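Local structure of mevalonate diphosphate decarboxylase (Legionella pneumophila, 3LTO) at residues M1-A9 with A116-E127; I54-G62 with I95-H103. The protein probably catalyses the ATP-dependent decarboxylation of mevalonate diphosphate, a step of isoprenoid lipid biosynthesis. All blocks are in the same frame, centred on the assembly; numbering follows the deposited sequence.

Interaction 1. Residues M1-A9 with A116-E127; sequences MHWFAQAPA and ALTKCASIALSE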
# COMPACT_ATOMS: atom_id res chain seq x y z
N MSE A 1 7.75 34.03 12.24
CA MSE A 1 9.07 33.82 11.57
C MSE A 1 8.92 32.97 10.30
O MSE A 1 7.89 33.04 9.63
CB MSE A 1 10.03 33.15 12.54
CG MSE A 1 9.58 31.79 13.01
SE MSE A 1 11.10 30.66 13.25
CE MSE A 1 10.37 29.43 14.57
N HIS A 2 9.95 32.18 9.97
CA HIS A 2 9.90 31.35 8.77
C HIS A 2 10.45 29.94 8.92
O HIS A 2 11.14 29.61 9.89
CB HIS A 2 10.65 32.03 7.62
CG HIS A 2 12.12 31.74 7.62
ND1 HIS A 2 12.99 32.27 8.54
CD2 HIS A 2 12.87 30.93 6.83
CE1 HIS A 2 14.21 31.80 8.33
NE2 HIS A 2 14.16 30.98 7.29
N TRP A 3 10.16 29.11 7.92
CA TRP A 3 10.60 27.72 7.87
C TRP A 3 11.10 27.51 6.45
O TRP A 3 10.59 28.13 5.52
CB TRP A 3 9.42 26.79 8.18
CG TRP A 3 8.89 26.99 9.57
CD1 TRP A 3 9.29 26.34 10.70
CD2 TRP A 3 7.88 27.92 9.99
NE1 TRP A 3 8.60 26.80 11.79
CE2 TRP A 3 7.72 27.77 11.39
CE3 TRP A 3 7.09 28.86 9.32
CZ2 TRP A 3 6.81 28.53 12.13
CZ3 TRP A 3 6.18 29.63 10.06
CH2 TRP A 3 6.05 29.45 11.45
N PHE A 4 12.10 26.65 6.29
CA PHE A 4 12.67 26.39 4.97
C PHE A 4 13.00 24.91 4.82
O PHE A 4 13.48 24.28 5.75
CB PHE A 4 13.95 27.22 4.82
CG PHE A 4 14.60 27.13 3.47
CD1 PHE A 4 14.16 27.91 2.41
CD2 PHE A 4 15.70 26.30 3.27
CE1 PHE A 4 14.81 27.88 1.17
CE2 PHE A 4 16.36 26.25 2.03
CZ PHE A 4 15.91 27.04 0.98
N ALA A 5 12.72 24.35 3.64
CA ALA A 5 13.01 22.95 3.37
C ALA A 5 13.30 22.76 1.89
O ALA A 5 12.90 23.57 1.05
CB ALA A 5 11.84 22.06 3.80
N GLN A 6 13.98 21.67 1.56
CA GLN A 6 14.32 21.38 0.18
C GLN A 6 14.05 19.91 -0.11
O GLN A 6 13.96 19.09 0.79
CB GLN A 6 15.80 21.70 -0.07
CG GLN A 6 16.15 23.16 0.20
CD GLN A 6 17.60 23.48 -0.13
OE1 GLN A 6 18.52 22.89 0.42
NE2 GLN A 6 17.80 24.43 -1.04
N ALA A 7 13.91 19.59 -1.39
CA ALA A 7 13.66 18.22 -1.80
C ALA A 7 14.27 18.06 -3.19
O ALA A 7 14.35 19.00 -3.97
CB ALA A 7 12.17 17.94 -1.84
N PRO A 8 14.73 16.84 -3.49
CA PRO A 8 15.34 16.56 -4.78
C PRO A 8 14.35 16.11 -5.84
O PRO A 8 13.26 15.63 -5.53
CB PRO A 8 16.34 15.46 -4.45
CG PRO A 8 15.59 14.67 -3.42
CD PRO A 8 14.94 15.73 -2.54
N ALA A 9 14.71 16.30 -7.10
CA ALA A 9 13.85 15.85 -8.19
C ALA A 9 14.21 14.39 -8.39
O ALA A 9 15.17 13.89 -7.81
CB ALA A 9 14.14 16.64 -9.45
N ALA A 116 9.18 19.37 -1.26
CA ALA A 116 9.73 20.47 -0.45
C ALA A 116 8.62 21.12 0.37
O ALA A 116 8.78 21.38 1.56
CB ALA A 116 10.38 21.52 -1.35
N LEU A 117 7.48 21.40 -0.26
CA LEU A 117 6.36 22.00 0.44
C LEU A 117 5.91 21.08 1.58
O LEU A 117 5.65 21.53 2.69
CB LEU A 117 5.18 22.24 -0.51
CG LEU A 117 3.90 22.76 0.16
CD1 LEU A 117 4.20 23.99 1.00
CD2 LEU A 117 2.86 23.09 -0.91
N THR A 118 5.83 19.78 1.30
CA THR A 118 5.41 18.84 2.32
C THR A 118 6.35 18.87 3.52
O THR A 118 5.91 18.95 4.66
CB THR A 118 5.37 17.40 1.78
OG1 THR A 118 4.43 17.31 0.70
CG2 THR A 118 4.95 16.44 2.89
N LYS A 119 7.65 18.82 3.24
CA LYS A 119 8.67 18.84 4.28
C LYS A 119 8.65 20.14 5.08
O LYS A 119 8.69 20.11 6.32
CB LYS A 119 10.06 18.61 3.66
CG LYS A 119 10.16 17.26 2.97
CD LYS A 119 11.40 17.12 2.10
CE LYS A 119 12.67 16.93 2.90
NZ LYS A 119 13.80 16.53 2.02
N CYS A 120 8.58 21.27 4.39
CA CYS A 120 8.56 22.55 5.09
C CYS A 120 7.29 22.73 5.93
O CYS A 120 7.36 23.16 7.08
CB CYS A 120 8.68 23.69 4.09
SG CYS A 120 8.99 25.30 4.84
N ALA A 121 6.13 22.38 5.37
CA ALA A 121 4.87 22.53 6.09
C ALA A 121 4.85 21.59 7.29
O ALA A 121 4.34 21.93 8.36
CB ALA A 121 3.68 22.24 5.16
N SER A 122 5.42 20.40 7.11
CA SER A 122 5.48 19.42 8.18
C SER A 122 6.26 19.98 9.36
O SER A 122 5.85 19.84 10.51
CB SER A 122 6.13 18.12 7.70
OG SER A 122 5.23 17.40 6.87
N ILE A 123 7.38 20.63 9.05
CA ILE A 123 8.21 21.23 10.09
C ILE A 123 7.45 22.38 10.73
O ILE A 123 7.20 22.38 11.94
CB ILE A 123 9.54 21.73 9.49
CG1 ILE A 123 10.36 20.54 9.01
CG2 ILE A 123 10.31 22.55 10.53
CD1 ILE A 123 11.63 20.91 8.30
N ALA A 124 7.06 23.34 9.90
CA ALA A 124 6.32 24.51 10.36
C ALA A 124 5.08 24.15 11.19
O ALA A 124 4.90 24.64 12.29
CB ALA A 124 5.90 25.35 9.17
N LEU A 125 4.24 23.28 10.65
CA LEU A 125 3.01 22.89 11.33
C LEU A 125 3.24 22.08 12.60
O LEU A 125 2.45 22.14 13.54
CB LEU A 125 2.10 22.14 10.35
CG LEU A 125 1.66 23.05 9.20
CD1 LEU A 125 0.83 22.27 8.17
CD2 LEU A 125 0.86 24.21 9.77
N SER A 126 4.34 21.33 12.62
CA SER A 126 4.71 20.53 13.78
C SER A 126 5.04 21.45 14.96
O SER A 126 4.52 21.27 16.06
CB SER A 126 5.93 19.67 13.43
OG SER A 126 6.30 18.84 14.52
N GLU A 127 5.89 22.45 14.73
CA GLU A 127 6.28 23.39 15.78
C GLU A 127 5.14 24.33 16.20
O GLU A 127 5.07 24.73 17.36
CB GLU A 127 7.49 24.22 15.33
CG GLU A 127 8.70 23.41 14.91
CD GLU A 127 9.86 24.27 14.45
OE1 GLU A 127 9.63 25.47 14.21
OE2 GLU A 127 10.99 23.76 14.33
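W3 lays its indole ring against one turn of helix 110-129. A124 sits over one face of the ring. Its CA stands 3.4 Å from the centroid of the five-membered ring of W3, 7° off the normal, which makes a CH-pi contact. The methyl CB of A124 presses nearer the ring fusion, 3.3 Å from W3 CD2. At the ring edge, W3 NE1 gives a hydrogen bond to OE1 of E127 at 2.9 Å. The oxygen lies in the plane of the indole, but the N-H meets it from above the carboxylate plane. E127 CG is anti to its carbonyl carbon (chi1 -56°) and the chain is extended beyond it, which carries the carboxylate to that edge. One turn earlier on the helix, C120 SG rests near the carbonyl O of W3. A5 sets its methyl on the helix backbone, with CB 3.4 Å from C120 N. A7 does the same one turn earlier, with CB 3.4 Å from A116 N. These small residues let the axes of strand 2-9 and helix 116-127 come within 6.6 Å, roughly antiparallel. This is the helix-on-sheet packing of the GHMP kinase fold, here in its N-terminal domain. K119 bends at chi3 (75°) and brings NZ to the backbone O of Q6 at 2.8 Å, in the carbonyl plane. Further out, strand 31-47 holds the strand from beside it: W3, A5 and A7 bond through their backbones to L45, V43 and S41. Q6 NE2 is hydrogen-bonded to S42 OG on that strand. Behind the helix, L117, A121 and L125 pack on helix 71-87.

Interaction 2. Residues I54-G62 with I95-H103; sequences IWEPLTIPG and IQSSNNFPH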
# COMPACT_ATOMS: atom_id res chain seq x y z
N ILE A 54 -0.76 32.47 0.31
CA ILE A 54 -0.40 33.21 -0.89
C ILE A 54 0.83 32.55 -1.46
O ILE A 54 1.77 32.23 -0.72
CB ILE A 54 -0.08 34.69 -0.58
CG1 ILE A 54 -1.33 35.41 -0.08
CG2 ILE A 54 0.47 35.36 -1.82
CD1 ILE A 54 -1.09 36.87 0.25
N TRP A 55 0.83 32.33 -2.77
CA TRP A 55 1.97 31.70 -3.44
C TRP A 55 2.75 32.70 -4.28
O TRP A 55 2.21 33.32 -5.20
CB TRP A 55 1.49 30.55 -4.33
CG TRP A 55 2.62 29.86 -5.03
CD1 TRP A 55 3.72 29.29 -4.45
CD2 TRP A 55 2.76 29.65 -6.44
NE1 TRP A 55 4.53 28.74 -5.41
CE2 TRP A 55 3.97 28.94 -6.64
CE3 TRP A 55 1.99 29.99 -7.56
CZ2 TRP A 55 4.42 28.56 -7.90
CZ3 TRP A 55 2.44 29.61 -8.82
CH2 TRP A 55 3.64 28.90 -8.98
N GLU A 56 4.03 32.85 -3.95
CA GLU A 56 4.89 33.77 -4.68
C GLU A 56 6.16 33.05 -5.09
O GLU A 56 7.15 33.06 -4.36
CB GLU A 56 5.23 34.97 -3.81
CG GLU A 56 6.22 35.94 -4.43
CD GLU A 56 6.60 37.05 -3.46
OE1 GLU A 56 6.72 36.74 -2.25
OE2 GLU A 56 6.80 38.21 -3.89
N PRO A 57 6.15 32.41 -6.27
CA PRO A 57 7.34 31.71 -6.73
C PRO A 57 8.49 32.72 -6.89
O PRO A 57 8.25 33.89 -7.20
CB PRO A 57 6.89 31.11 -8.06
CG PRO A 57 5.91 32.15 -8.57
CD PRO A 57 5.11 32.46 -7.32
N LEU A 58 9.72 32.26 -6.67
CA LEU A 58 10.88 33.14 -6.78
C LEU A 58 11.95 32.54 -7.69
O LEU A 58 11.99 31.32 -7.89
CB LEU A 58 11.50 33.36 -5.39
CG LEU A 58 10.62 33.93 -4.26
CD1 LEU A 58 11.42 33.94 -2.96
CD2 LEU A 58 10.14 35.33 -4.61
N THR A 59 12.79 33.41 -8.24
CA THR A 59 13.88 32.97 -9.11
C THR A 59 15.04 32.53 -8.22
O THR A 59 15.05 32.79 -7.01
CB THR A 59 14.39 34.11 -10.02
OG1 THR A 59 14.89 35.18 -9.21
CG2 THR A 59 13.27 34.60 -10.91
N ILE A 60 16.02 31.86 -8.81
CA ILE A 60 17.16 31.38 -8.05
C ILE A 60 17.79 32.49 -7.20
O ILE A 60 18.08 32.28 -6.02
CB ILE A 60 18.21 30.74 -8.99
CG1 ILE A 60 17.51 29.78 -9.96
CG2 ILE A 60 19.24 29.96 -8.17
CD1 ILE A 60 18.45 29.07 -10.92
N PRO A 61 18.00 33.68 -7.79
CA PRO A 61 18.60 34.79 -7.03
C PRO A 61 17.77 35.23 -5.82
O PRO A 61 18.31 35.77 -4.86
CB PRO A 61 18.72 35.89 -8.08
CG PRO A 61 18.92 35.14 -9.33
CD PRO A 61 17.92 34.02 -9.22
N GLY A 62 16.45 35.02 -5.87
CA GLY A 62 15.60 35.42 -4.76
C GLY A 62 14.56 36.49 -5.09
O GLY A 62 13.91 37.04 -4.20
N ILE A 95 3.88 31.55 0.67
CA ILE A 95 4.69 30.45 0.15
C ILE A 95 5.66 30.95 -0.91
O ILE A 95 5.25 31.52 -1.91
CB ILE A 95 3.80 29.37 -0.51
CG1 ILE A 95 2.65 29.01 0.43
CG2 ILE A 95 4.63 28.13 -0.84
CD1 ILE A 95 1.60 28.13 -0.20
N GLN A 96 6.95 30.76 -0.66
CA GLN A 96 7.96 31.17 -1.62
C GLN A 96 8.76 29.94 -2.04
O GLN A 96 9.56 29.41 -1.28
CB GLN A 96 8.87 32.25 -1.00
CG GLN A 96 8.18 33.61 -0.87
CD GLN A 96 9.05 34.65 -0.20
OE1 GLN A 96 8.87 35.85 -0.42
NE2 GLN A 96 9.98 34.20 0.64
N SER A 97 8.49 29.49 -3.26
CA SER A 97 9.15 28.31 -3.82
C SER A 97 10.22 28.72 -4.82
O SER A 97 10.15 29.79 -5.43
CB SER A 97 8.11 27.42 -4.50
OG SER A 97 7.43 28.14 -5.52
N SER A 98 11.21 27.85 -5.00
CA SER A 98 12.30 28.11 -5.91
C SER A 98 13.00 26.81 -6.31
O SER A 98 12.81 25.78 -5.66
CB SER A 98 13.31 29.04 -5.23
OG SER A 98 14.39 29.33 -6.08
N ASN A 99 13.78 26.87 -7.39
CA ASN A 99 14.53 25.70 -7.86
C ASN A 99 15.97 26.13 -8.06
O ASN A 99 16.25 27.32 -8.19
CB ASN A 99 14.00 25.21 -9.22
CG ASN A 99 12.54 24.87 -9.18
OD1 ASN A 99 12.09 24.09 -8.35
ND2 ASN A 99 11.78 25.46 -10.10
N ASN A 100 16.89 25.16 -8.09
CA ASN A 100 18.28 25.51 -8.30
C ASN A 100 18.62 25.24 -9.76
O ASN A 100 19.79 25.31 -10.16
CB ASN A 100 19.20 24.73 -7.36
CG ASN A 100 19.25 23.26 -7.66
OD1 ASN A 100 18.51 22.75 -8.51
ND2 ASN A 100 20.14 22.54 -6.97
N PHE A 101 17.60 24.91 -10.54
CA PHE A 101 17.78 24.68 -11.96
C PHE A 101 17.03 25.74 -12.74
O PHE A 101 15.94 26.17 -12.34
CB PHE A 101 17.34 23.26 -12.39
CG PHE A 101 16.13 22.74 -11.69
CD1 PHE A 101 16.19 22.34 -10.35
CD2 PHE A 101 14.93 22.56 -12.39
CE1 PHE A 101 15.08 21.76 -9.73
CE2 PHE A 101 13.82 21.98 -11.77
CZ PHE A 101 13.90 21.58 -10.43
N PRO A 102 17.61 26.19 -13.87
CA PRO A 102 17.05 27.21 -14.76
C PRO A 102 15.63 26.97 -15.25
O PRO A 102 15.18 25.83 -15.36
CB PRO A 102 18.05 27.25 -15.90
CG PRO A 102 18.51 25.84 -15.98
CD PRO A 102 18.75 25.52 -14.52
N HIS A 103 14.94 28.06 -15.55
CA HIS A 103 13.57 27.98 -16.05
C HIS A 103 13.66 27.55 -17.52
O HIS A 103 12.85 26.75 -18.00
CB HIS A 103 12.91 29.35 -15.94
CG HIS A 103 11.42 29.32 -16.06
ND1 HIS A 103 10.78 28.82 -17.18
CD2 HIS A 103 10.44 29.71 -15.21
CE1 HIS A 103 9.47 28.92 -17.01
NE2 HIS A 103 9.24 29.45 -15.82
O HOH W 1 13.77 29.35 -9.23
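I54 starts the pairing: its carbonyl O takes the N-H of I95 at 2.6 Å. W55 faces I95 in a parallel bridge. Its CG is anti to the backbone N (chi1 -179°), and the indole reaches along to S97. There W55 NE1 gives a hydrogen bond to S97 OG at 3.0 Å, with the oxygen 18° out of the ring plane. W55 and I95 point to the same face of the sheet, where both touch F76 of helix 71-87. E56 N bonds to I95 O at 2.7 Å. The E56 side chain runs beside that of Q96, pointing the same way. P57 CD lies over the centre of one face of the W55 ring. L58 N then bonds to S97 O at 2.8 Å, and L58 CD1 leans on Q96 CB at 3.6 Å. Beyond this point a water takes over. It gives a hydrogen bond to L58 O and accepts one from N99 N. T59 to G62 form a type I turn. Within it, I60 turns its end back to the other segment, with CG1 3.3 Å from N99 O. I95 thus bonds to I54 and E56, the residues flanking W55, as in a parallel bridge. Strand 54-55, helix 71-87 and strand 93-99 make a beta-alpha-beta unit.

Both contacts belong to the same mixed sheet. Interaction 1 packs a helix on strand 2-12, and interaction 2 sets short strand 54-55 and the loop after it beside strand 93-99. Strand 31-47 links them, as it pairs with both 2-12 and 93-99. Helix 71-87 serves both, touching the far side of helix 110-129 and the W55 and I95 side chains. Interaction 1 is partly buried, with alanines in its middle and polar bonds from E127 and K119 toward its ends. Interaction 2 lies at the surface and rests mainly on backbone hydrogen bonds, continued by a water. Each has a tryptophan N-H bonded across it, to a carboxylate in interaction 1 and a serine hydroxyl in interaction 2.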